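Local coordinates for MSHA biogenesis protein MshE (Vibrio cholerae, PDB 5HTL), which binds the second messenger cyclic di-GMP with high affinity through its MshEN domain and probably serves in the assembly of MSHA pili, at residues A59-S70 / F129-L137; L81-A92 / A117-Y125. One frame throughout, in Å; residues are numbered along the deposited sequence.

How the contacts relate
Contacts 1 and 2 lie about 17 Å apart, centre to centre, within the MshEN domain. Along the chain contact 2 is nested inside the loop closed by contact 1: 59-70 comes first, then 81-92, 117-125 and finally 129-137. They share the three-stranded sheet. Contact 1 joins the end of helix 51-62 and its following linker to strand 126-131, an outermost strand, whereas contact 2 pairs helix 84-90 with helix 112-121. The Phe129 ring packs against Leu118, linking the two directly. Contact 1 carries residues that touch cyclic di-GMP, and contact 2, farther from the nucleotide, is helix packing within the same fold; both reach the second subunit.

Contact 1. Residues A59-S70 / F129-L137. With C2E (9,9'-[(2R,3R,3aS,5S,7aR,9R,10R,10aS,12S,14aR)-3,5,10,12-tetrahydroxy-5,12-dioxidooctahydro-2H,7H-difuro[3,2-d:3',2'-j][1,3,7,9,2,8]tetraoxadiphosphacyclododecine-2,9-diyl]bis(2-amino-1,9-dihydro-6H-purin-6-one)), chain D.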
# COMPACT_ATOMS: atom_id res chain seq x y z
N ALA A 59 5.45 -7.21 4.41
CA ALA A 59 5.57 -6.14 3.42
C ALA A 59 5.16 -6.62 2.03
O ALA A 59 4.42 -5.95 1.33
CB ALA A 59 6.98 -5.57 3.41
N GLN A 60 5.64 -7.80 1.63
CA GLN A 60 5.23 -8.34 0.34
C GLN A 60 3.72 -8.61 0.30
O GLN A 60 3.05 -8.25 -0.67
CB GLN A 60 6.02 -9.62 0.05
CG GLN A 60 5.65 -10.28 -1.27
CD GLN A 60 6.60 -11.40 -1.65
OE1 GLN A 60 7.66 -11.56 -1.04
NE2 GLN A 60 6.23 -12.17 -2.66
N GLN A 61 3.20 -9.26 1.34
CA GLN A 61 1.77 -9.55 1.42
C GLN A 61 0.89 -8.31 1.27
O GLN A 61 -0.13 -8.33 0.57
CB GLN A 61 1.46 -10.22 2.75
CG GLN A 61 -0.01 -10.60 2.87
CD GLN A 61 -0.41 -11.04 4.26
OE1 GLN A 61 -0.08 -10.38 5.25
NE2 GLN A 61 -1.13 -12.15 4.35
N LEU A 62 1.27 -7.23 1.95
CA LEU A 62 0.49 -6.01 1.99
C LEU A 62 0.84 -5.01 0.88
O LEU A 62 0.26 -3.92 0.82
CB LEU A 62 0.64 -5.35 3.35
CG LEU A 62 0.24 -6.25 4.53
CD1 LEU A 62 0.52 -5.53 5.86
CD2 LEU A 62 -1.23 -6.67 4.39
N SER A 63 1.79 -5.41 0.03
CA SER A 63 2.26 -4.59 -1.10
C SER A 63 2.74 -3.21 -0.65
O SER A 63 2.26 -2.18 -1.11
CB SER A 63 1.17 -4.45 -2.17
OG SER A 63 1.74 -4.09 -3.40
N LEU A 64 3.68 -3.20 0.29
CA LEU A 64 4.23 -1.95 0.77
C LEU A 64 5.71 -2.14 1.02
O LEU A 64 6.20 -3.27 1.08
CB LEU A 64 3.48 -1.45 2.01
CG LEU A 64 3.30 -2.39 3.18
CD1 LEU A 64 4.58 -2.53 4.01
CD2 LEU A 64 2.12 -1.96 4.07
N PRO A 65 6.45 -1.03 1.13
CA PRO A 65 7.89 -1.20 1.34
C PRO A 65 8.29 -1.27 2.81
O PRO A 65 7.63 -0.68 3.68
CB PRO A 65 8.48 0.06 0.73
CG PRO A 65 7.43 1.07 0.84
CD PRO A 65 6.10 0.35 0.78
N VAL A 66 9.39 -1.97 3.06
CA VAL A 66 10.10 -1.89 4.33
C VAL A 66 11.02 -0.68 4.26
O VAL A 66 11.71 -0.48 3.25
CB VAL A 66 10.97 -3.14 4.55
CG1 VAL A 66 11.73 -3.03 5.86
CG2 VAL A 66 10.13 -4.40 4.52
N ILE A 67 11.04 0.14 5.31
CA ILE A 67 12.03 1.21 5.37
C ILE A 67 13.02 0.99 6.49
O ILE A 67 12.72 0.31 7.48
CB ILE A 67 11.39 2.62 5.52
CG1 ILE A 67 10.57 2.74 6.81
CG2 ILE A 67 10.55 2.94 4.29
CD1 ILE A 67 10.29 4.17 7.21
N ASP A 68 14.21 1.54 6.31
CA ASP A 68 15.18 1.63 7.39
C ASP A 68 14.98 2.98 8.05
O ASP A 68 15.54 3.99 7.62
CB ASP A 68 16.60 1.52 6.84
CG ASP A 68 17.65 1.59 7.93
OD1 ASP A 68 17.30 1.82 9.11
OD2 ASP A 68 18.85 1.43 7.59
N LEU A 69 14.17 3.00 9.10
CA LEU A 69 13.79 4.25 9.73
C LEU A 69 14.97 4.94 10.45
O LEU A 69 14.93 6.13 10.71
CB LEU A 69 12.61 3.98 10.66
CG LEU A 69 11.93 5.17 11.32
CD1 LEU A 69 11.52 6.23 10.29
CD2 LEU A 69 10.72 4.68 12.10
N SER A 70 16.03 4.18 10.71
CA SER A 70 17.22 4.76 11.34
C SER A 70 17.98 5.67 10.38
O SER A 70 18.82 6.48 10.79
CB SER A 70 18.16 3.65 11.83
OG SER A 70 18.90 3.09 10.76
N PHE A 129 1.16 3.83 3.62
CA PHE A 129 1.78 3.06 4.70
C PHE A 129 3.09 2.42 4.29
O PHE A 129 3.25 1.94 3.17
CB PHE A 129 0.84 1.96 5.21
CG PHE A 129 -0.41 2.47 5.86
CD1 PHE A 129 -0.35 3.17 7.06
CD2 PHE A 129 -1.64 2.24 5.28
CE1 PHE A 129 -1.52 3.64 7.66
CE2 PHE A 129 -2.80 2.71 5.88
CZ PHE A 129 -2.74 3.40 7.07
N VAL A 130 4.03 2.40 5.23
CA VAL A 130 5.27 1.65 5.09
C VAL A 130 5.51 0.93 6.41
O VAL A 130 4.95 1.29 7.44
CB VAL A 130 6.47 2.56 4.72
CG1 VAL A 130 6.18 3.37 3.44
CG2 VAL A 130 6.82 3.50 5.85
N ILE A 131 6.29 -0.14 6.37
CA ILE A 131 6.58 -0.91 7.57
C ILE A 131 8.02 -0.66 8.04
O ILE A 131 8.95 -0.51 7.23
CB ILE A 131 6.27 -2.42 7.35
CG1 ILE A 131 6.31 -3.19 8.67
CG2 ILE A 131 7.21 -3.05 6.34
CD1 ILE A 131 5.79 -4.62 8.56
N ALA A 132 8.20 -0.60 9.36
CA ALA A 132 9.54 -0.51 9.94
C ALA A 132 9.59 -1.41 11.16
O ALA A 132 8.55 -1.70 11.76
CB ALA A 132 9.84 0.94 10.32
N PRO A 133 10.79 -1.87 11.54
CA PRO A 133 10.89 -2.63 12.80
C PRO A 133 10.45 -1.81 14.01
O PRO A 133 10.67 -0.60 14.08
CB PRO A 133 12.39 -2.93 12.90
CG PRO A 133 12.88 -2.87 11.48
CD PRO A 133 12.07 -1.81 10.82
N GLU A 134 9.80 -2.49 14.96
CA GLU A 134 9.28 -1.81 16.14
C GLU A 134 10.36 -1.07 16.91
O GLU A 134 10.13 0.05 17.37
CB GLU A 134 8.55 -2.81 17.04
CG GLU A 134 7.71 -2.17 18.12
CD GLU A 134 6.84 -3.19 18.82
OE1 GLU A 134 5.84 -3.64 18.20
OE2 GLU A 134 7.16 -3.56 19.97
N LYS A 135 11.55 -1.66 17.00
CA LYS A 135 12.66 -1.02 17.71
C LYS A 135 12.98 0.32 17.07
O LYS A 135 13.20 1.32 17.75
CB LYS A 135 13.90 -1.91 17.72
CG LYS A 135 15.05 -1.36 18.58
CD LYS A 135 16.30 -2.22 18.49
CE LYS A 135 17.36 -1.79 19.49
NZ LYS A 135 18.62 -2.60 19.37
N GLN A 136 12.98 0.36 15.74
CA GLN A 136 13.25 1.60 15.03
C GLN A 136 12.18 2.66 15.21
O GLN A 136 12.49 3.85 15.28
CB GLN A 136 13.47 1.34 13.55
CG GLN A 136 14.76 0.60 13.27
CD GLN A 136 15.08 0.59 11.80
OE1 GLN A 136 14.21 0.87 10.98
NE2 GLN A 136 16.33 0.28 11.46
N LEU A 137 10.92 2.23 15.27
CA LEU A 137 9.79 3.12 15.54
C LEU A 137 9.96 3.79 16.90
O LEU A 137 9.81 5.01 17.04
CB LEU A 137 8.47 2.35 15.53
CG LEU A 137 7.42 2.53 14.43
CD1 LEU A 137 7.50 3.90 13.74
CD2 LEU A 137 7.49 1.39 13.42
P1 C2E D . 5.71 -0.13 -3.45
O2P C2E D . 6.90 0.43 -4.22
O1P C2E D . 5.06 0.77 -2.43
O5' C2E D . 4.60 -0.48 -4.52
C5' C2E D . 3.38 -1.12 -4.20
C4' C2E D . 2.65 -1.63 -5.36
O4' C2E D . 2.17 -0.59 -6.16
C3' C2E D . 3.52 -2.46 -6.27
O3' C2E D . 3.38 -3.84 -5.95
C2' C2E D . 3.10 -2.13 -7.56
O2' C2E D . 2.05 -3.00 -8.02
C1' C2E D . 2.62 -0.72 -7.50
N9 C2E D . 3.68 0.25 -7.70
C8 C2E D . 5.01 0.28 -7.54
N7 C2E D . 5.38 1.54 -7.83
C5 C2E D . 4.29 2.30 -8.13
C6 C2E D . 4.15 3.65 -8.47
O6 C2E D . 5.20 4.52 -8.53
N1 C2E D . 2.92 4.11 -8.71
C2 C2E D . 1.86 3.29 -8.62
N2 C2E D . 0.59 3.85 -8.91
N3 C2E D . 1.93 1.99 -8.30
C4 C2E D . 3.15 1.45 -8.04
P11 C2E D . 4.58 -4.87 -6.10
O21 C2E D . 4.06 -6.29 -5.93
O11 C2E D . 5.19 -4.61 -7.43
O5A C2E D . 5.69 -4.51 -5.04
C5A C2E D . 5.46 -4.48 -3.65
C4A C2E D . 6.49 -3.83 -2.89
O4A C2E D . 7.72 -4.60 -3.05
C3A C2E D . 6.82 -2.48 -3.40
O3A C2E D . 6.12 -1.47 -2.70
C2A C2E D . 8.28 -2.37 -3.28
O2A C2E D . 8.65 -1.92 -2.03
C1A C2E D . 8.77 -3.76 -3.48
N91 C2E D . 9.15 -4.17 -4.83
C81 C2E D . 8.54 -3.89 -6.00
N71 C2E D . 9.20 -4.50 -6.99
C51 C2E D . 10.24 -5.19 -6.45
C61 C2E D . 11.25 -6.01 -6.96
O61 C2E D . 11.37 -6.28 -8.31
N11 C2E D . 12.13 -6.54 -6.10
C21 C2E D . 12.05 -6.32 -4.79
N21 C2E D . 13.01 -6.91 -3.95
N31 C2E D . 11.10 -5.54 -4.26
C41 C2E D . 10.19 -4.98 -5.08
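Val66 and Ile131 form a single parallel bridge. Ile131 N donates to Pro65 O (3.1 Å), and Ile67 N donates to Ile131 O at 2.9 Å. Around this bridge the side chains pair off: Leu64 CD1 lies 3.6 Å from Ile131 CG2, crossing it at about a right angle, and Pro65 CG meets Val130 CG1 at 3.7 Å. Ile67 places CD1 against Val130 CG2, the two side chains again roughly perpendicular.

Farther along, Gln136 ties down the loop. Its CG stands anti to the carbonyl carbon (chi1 -69°), and from there the extended chain carries the amide to the backbone of Leu69. Gln136 OE1 accepts Leu69 N at 2.8 Å, with the donor above the carbonyl plane, and Gln136 NE2 donates to Asp68 OD1. That same oxygen also accepts Ser70 OG at 2.6 Å, from the opposite face of the carboxylate, so donors on both faces steady the turn of the Asp68 carboxylate.

At the other end, a Schellman motif at Ser63 turns the chain out of helix 51-62 and toward cyclic di-GMP. Ser63 OG comes within 3.0 Å of the ligand's O3', and Pro65 CB within 3.4 Å of its O2A. Arg7 of the second subunit hydrogen-bonds Ser63 OG, while Leu10 and Gly11 of that subunit hold the nucleotide, which therefore bridges both chains.

The linker thus runs along one edge of strand 126-131, whose Val130 bonds through its backbone to Ile104 and Met106 of strand 101-106 on the other edge; Leu55 of helix 51-62 packs on Val66 and Ile131, and Ile95 of strand 92-98 on Ile67 and Leu69.

Contact 2. Residues L81-A92 / A117-Y125; sequences LLPEVHARRLRA and ALLNQLPDY
Helix 84-90 and helix 117-121 run antiparallel, their axes 11.2 Å apart at closest and their directions 164° apart, with Leu90 beside Leu118 at one end and Leu82 beside Leu122 at the other. The second helix is the last part of helix 112-121, the crossover of a beta-alpha-beta unit that links parallel strands 101-106 and 126-131. A Schellman motif with Arg91 at positive phi closes the first helix and turns the chain into strand 92-98.

Leucines fill the seam. Leu118 CD1 touches both Leu90 CD1 (3.8 Å) and Leu82 CD2 (3.9 Å), and the methyl of Ala92 comes up to the same branch. Leu118 also rests on Ile104 of strand 101-106, which seats the helix on the sheet. Close by, Leu90 CD2 is pressed to 3.5 Å from Ala117 CB, tighter than ordinary van der Waals contact.

Toward the outer side, Gln121 bends at chi2 (64°) and lays its amide over one face of the His86 imidazole. The two planes are 20° apart, and OE1 sits 3.5 Å above the ring plane, over its centre; this is a stack rather than a hydrogen bond. Val85 CG2 covers the opposite face near the rim, so the ring is held between the two. The aliphatic part of Gln121 is used as well, its CG touching Leu82 CD1.

No direct hydrogen bond joins the segments, but a single water does: it donates to Leu81 O and to Gln121 O, and accepts from Gln121 NE2 at 3.0 Å.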
# COMPACT_ATOMS: atom_id res chain seq x y z
N LEU A 81 1.99 16.08 13.71
CA LEU A 81 0.60 15.99 13.29
C LEU A 81 -0.15 14.88 14.05
O LEU A 81 -1.36 14.95 14.25
CB LEU A 81 0.50 15.79 11.78
CG LEU A 81 1.14 16.95 11.02
CD1 LEU A 81 1.19 16.71 9.52
CD2 LEU A 81 0.44 18.28 11.33
N LEU A 82 0.59 13.85 14.45
CA LEU A 82 0.05 12.83 15.33
C LEU A 82 0.66 13.05 16.71
O LEU A 82 1.87 12.99 16.87
CB LEU A 82 0.44 11.45 14.81
CG LEU A 82 -0.10 10.21 15.52
CD1 LEU A 82 -1.60 10.18 15.44
CD2 LEU A 82 0.49 8.95 14.90
N PRO A 83 -0.18 13.34 17.72
CA PRO A 83 0.39 13.57 19.05
C PRO A 83 1.15 12.34 19.55
O PRO A 83 0.78 11.21 19.21
CB PRO A 83 -0.84 13.84 19.92
CG PRO A 83 -1.88 14.32 18.95
CD PRO A 83 -1.64 13.54 17.70
N GLU A 84 2.19 12.58 20.35
CA GLU A 84 3.06 11.52 20.82
C GLU A 84 2.31 10.38 21.50
O GLU A 84 2.64 9.21 21.28
CB GLU A 84 4.13 12.07 21.77
CG GLU A 84 5.16 11.03 22.17
CD GLU A 84 6.19 11.56 23.13
OE1 GLU A 84 6.24 12.80 23.32
OE2 GLU A 84 6.94 10.75 23.70
N VAL A 85 1.32 10.69 22.33
CA VAL A 85 0.62 9.62 23.02
C VAL A 85 -0.08 8.66 22.05
O VAL A 85 -0.13 7.45 22.28
CB VAL A 85 -0.39 10.14 24.08
CG1 VAL A 85 0.34 10.83 25.23
CG2 VAL A 85 -1.41 11.07 23.45
N HIS A 86 -0.59 9.20 20.95
CA HIS A 86 -1.25 8.37 19.95
C HIS A 86 -0.26 7.62 19.07
O HIS A 86 -0.46 6.45 18.75
CB HIS A 86 -2.22 9.20 19.13
CG HIS A 86 -3.33 9.76 19.96
ND1 HIS A 86 -4.26 8.96 20.57
CD2 HIS A 86 -3.62 11.03 20.31
CE1 HIS A 86 -5.10 9.72 21.26
NE2 HIS A 86 -4.74 10.98 21.12
N ALA A 87 0.82 8.30 18.68
CA ALA A 87 1.89 7.65 17.92
C ALA A 87 2.42 6.43 18.67
O ALA A 87 2.55 5.35 18.11
CB ALA A 87 3.01 8.66 17.65
N ARG A 88 2.70 6.59 19.96
CA ARG A 88 3.20 5.48 20.77
C ARG A 88 2.16 4.37 20.94
O ARG A 88 2.50 3.20 20.79
CB ARG A 88 3.71 5.99 22.12
CG ARG A 88 4.98 6.84 21.97
CD ARG A 88 5.51 7.29 23.34
NE ARG A 88 6.74 8.08 23.25
CZ ARG A 88 7.97 7.57 23.17
NH1 ARG A 88 8.17 6.26 23.13
NH2 ARG A 88 9.02 8.38 23.11
N ARG A 89 0.91 4.73 21.20
CA ARG A 89 -0.15 3.72 21.36
C ARG A 89 -0.32 2.87 20.11
O ARG A 89 -0.46 1.65 20.19
CB ARG A 89 -1.50 4.36 21.70
CG ARG A 89 -2.65 3.34 21.84
CD ARG A 89 -3.50 3.29 20.58
NE ARG A 89 -4.43 2.16 20.47
CZ ARG A 89 -4.17 1.01 19.86
NH1 ARG A 89 -2.98 0.79 19.31
NH2 ARG A 89 -5.10 0.06 19.80
N LEU A 90 -0.29 3.54 18.95
CA LEU A 90 -0.61 2.92 17.67
C LEU A 90 0.62 2.37 16.97
O LEU A 90 0.50 1.72 15.92
CB LEU A 90 -1.29 3.96 16.77
CG LEU A 90 -2.63 4.47 17.29
CD1 LEU A 90 -3.11 5.66 16.48
CD2 LEU A 90 -3.64 3.34 17.22
N ARG A 91 1.79 2.61 17.54
CA ARG A 91 3.08 2.27 16.92
C ARG A 91 3.12 2.77 15.47
O ARG A 91 3.36 2.00 14.53
CB ARG A 91 3.39 0.78 17.06
CG ARG A 91 3.48 0.33 18.53
CD ARG A 91 3.67 -1.18 18.63
NE ARG A 91 2.49 -1.89 18.15
CZ ARG A 91 2.45 -3.20 17.90
NH1 ARG A 91 3.52 -3.95 18.12
NH2 ARG A 91 1.33 -3.75 17.45
N ALA A 92 2.90 4.07 15.32
CA ALA A 92 2.79 4.73 14.02
C ALA A 92 3.51 6.06 14.09
O ALA A 92 3.39 6.77 15.07
CB ALA A 92 1.33 4.95 13.67
N ALA A 117 -8.17 3.51 14.41
CA ALA A 117 -7.79 4.55 15.34
C ALA A 117 -7.04 5.68 14.65
O ALA A 117 -7.33 6.86 14.85
CB ALA A 117 -6.96 3.96 16.45
N LEU A 118 -6.05 5.31 13.84
CA LEU A 118 -5.25 6.28 13.12
C LEU A 118 -6.13 7.15 12.22
O LEU A 118 -5.97 8.38 12.17
CB LEU A 118 -4.20 5.55 12.27
CG LEU A 118 -2.97 6.31 11.82
CD1 LEU A 118 -2.23 6.88 13.00
CD2 LEU A 118 -2.09 5.33 11.05
N LEU A 119 -7.07 6.52 11.53
CA LEU A 119 -8.01 7.21 10.64
C LEU A 119 -8.85 8.25 11.36
O LEU A 119 -9.07 9.35 10.85
CB LEU A 119 -8.94 6.20 9.97
CG LEU A 119 -8.43 5.46 8.74
CD1 LEU A 119 -9.17 4.15 8.55
CD2 LEU A 119 -8.60 6.35 7.53
N ASN A 120 -9.35 7.90 12.54
CA ASN A 120 -10.18 8.84 13.27
C ASN A 120 -9.35 9.95 13.92
O ASN A 120 -9.87 11.03 14.20
CB ASN A 120 -11.04 8.10 14.30
CG ASN A 120 -12.03 7.16 13.66
OD1 ASN A 120 -12.29 7.23 12.45
ND2 ASN A 120 -12.59 6.26 14.45
N GLN A 121 -8.07 9.67 14.13
CA GLN A 121 -7.16 10.60 14.79
C GLN A 121 -6.55 11.62 13.82
O GLN A 121 -6.20 12.73 14.21
CB GLN A 121 -6.05 9.83 15.50
CG GLN A 121 -5.06 10.69 16.28
CD GLN A 121 -5.70 11.44 17.44
OE1 GLN A 121 -6.58 10.92 18.12
NE2 GLN A 121 -5.26 12.68 17.66
N LEU A 122 -6.42 11.23 12.55
CA LEU A 122 -5.86 12.12 11.53
C LEU A 122 -6.86 12.30 10.40
O LEU A 122 -6.56 12.00 9.25
CB LEU A 122 -4.56 11.53 10.97
CG LEU A 122 -3.37 11.46 11.92
CD1 LEU A 122 -2.32 10.47 11.40
CD2 LEU A 122 -2.75 12.83 12.12
N PRO A 123 -8.08 12.78 10.72
CA PRO A 123 -9.10 12.86 9.67
C PRO A 123 -8.73 13.90 8.60
O PRO A 123 -7.92 14.79 8.85
CB PRO A 123 -10.36 13.29 10.45
CG PRO A 123 -9.84 14.05 11.59
CD PRO A 123 -8.56 13.36 11.98
N ASP A 124 -9.31 13.77 7.42
CA ASP A 124 -8.96 14.63 6.27
C ASP A 124 -7.48 14.62 5.87
O ASP A 124 -7.02 15.52 5.17
CB ASP A 124 -9.40 16.07 6.48
CG ASP A 124 -10.62 16.19 7.36
OD1 ASP A 124 -11.51 15.32 7.28
OD2 ASP A 124 -10.66 17.16 8.14
N TYR A 125 -6.74 13.63 6.34
CA TYR A 125 -5.50 13.25 5.68
C TYR A 125 -5.72 11.82 5.21
O TYR A 125 -6.34 11.04 5.93
CB TYR A 125 -4.32 13.29 6.64
CG TYR A 125 -3.75 14.67 6.90
CD1 TYR A 125 -3.02 15.33 5.92
CD2 TYR A 125 -3.91 15.28 8.14
CE1 TYR A 125 -2.48 16.59 6.17
CE2 TYR A 125 -3.37 16.54 8.39
CZ TYR A 125 -2.66 17.18 7.40
OH TYR A 125 -2.13 18.43 7.66
O HOH W 1 -4.06 14.18 15.33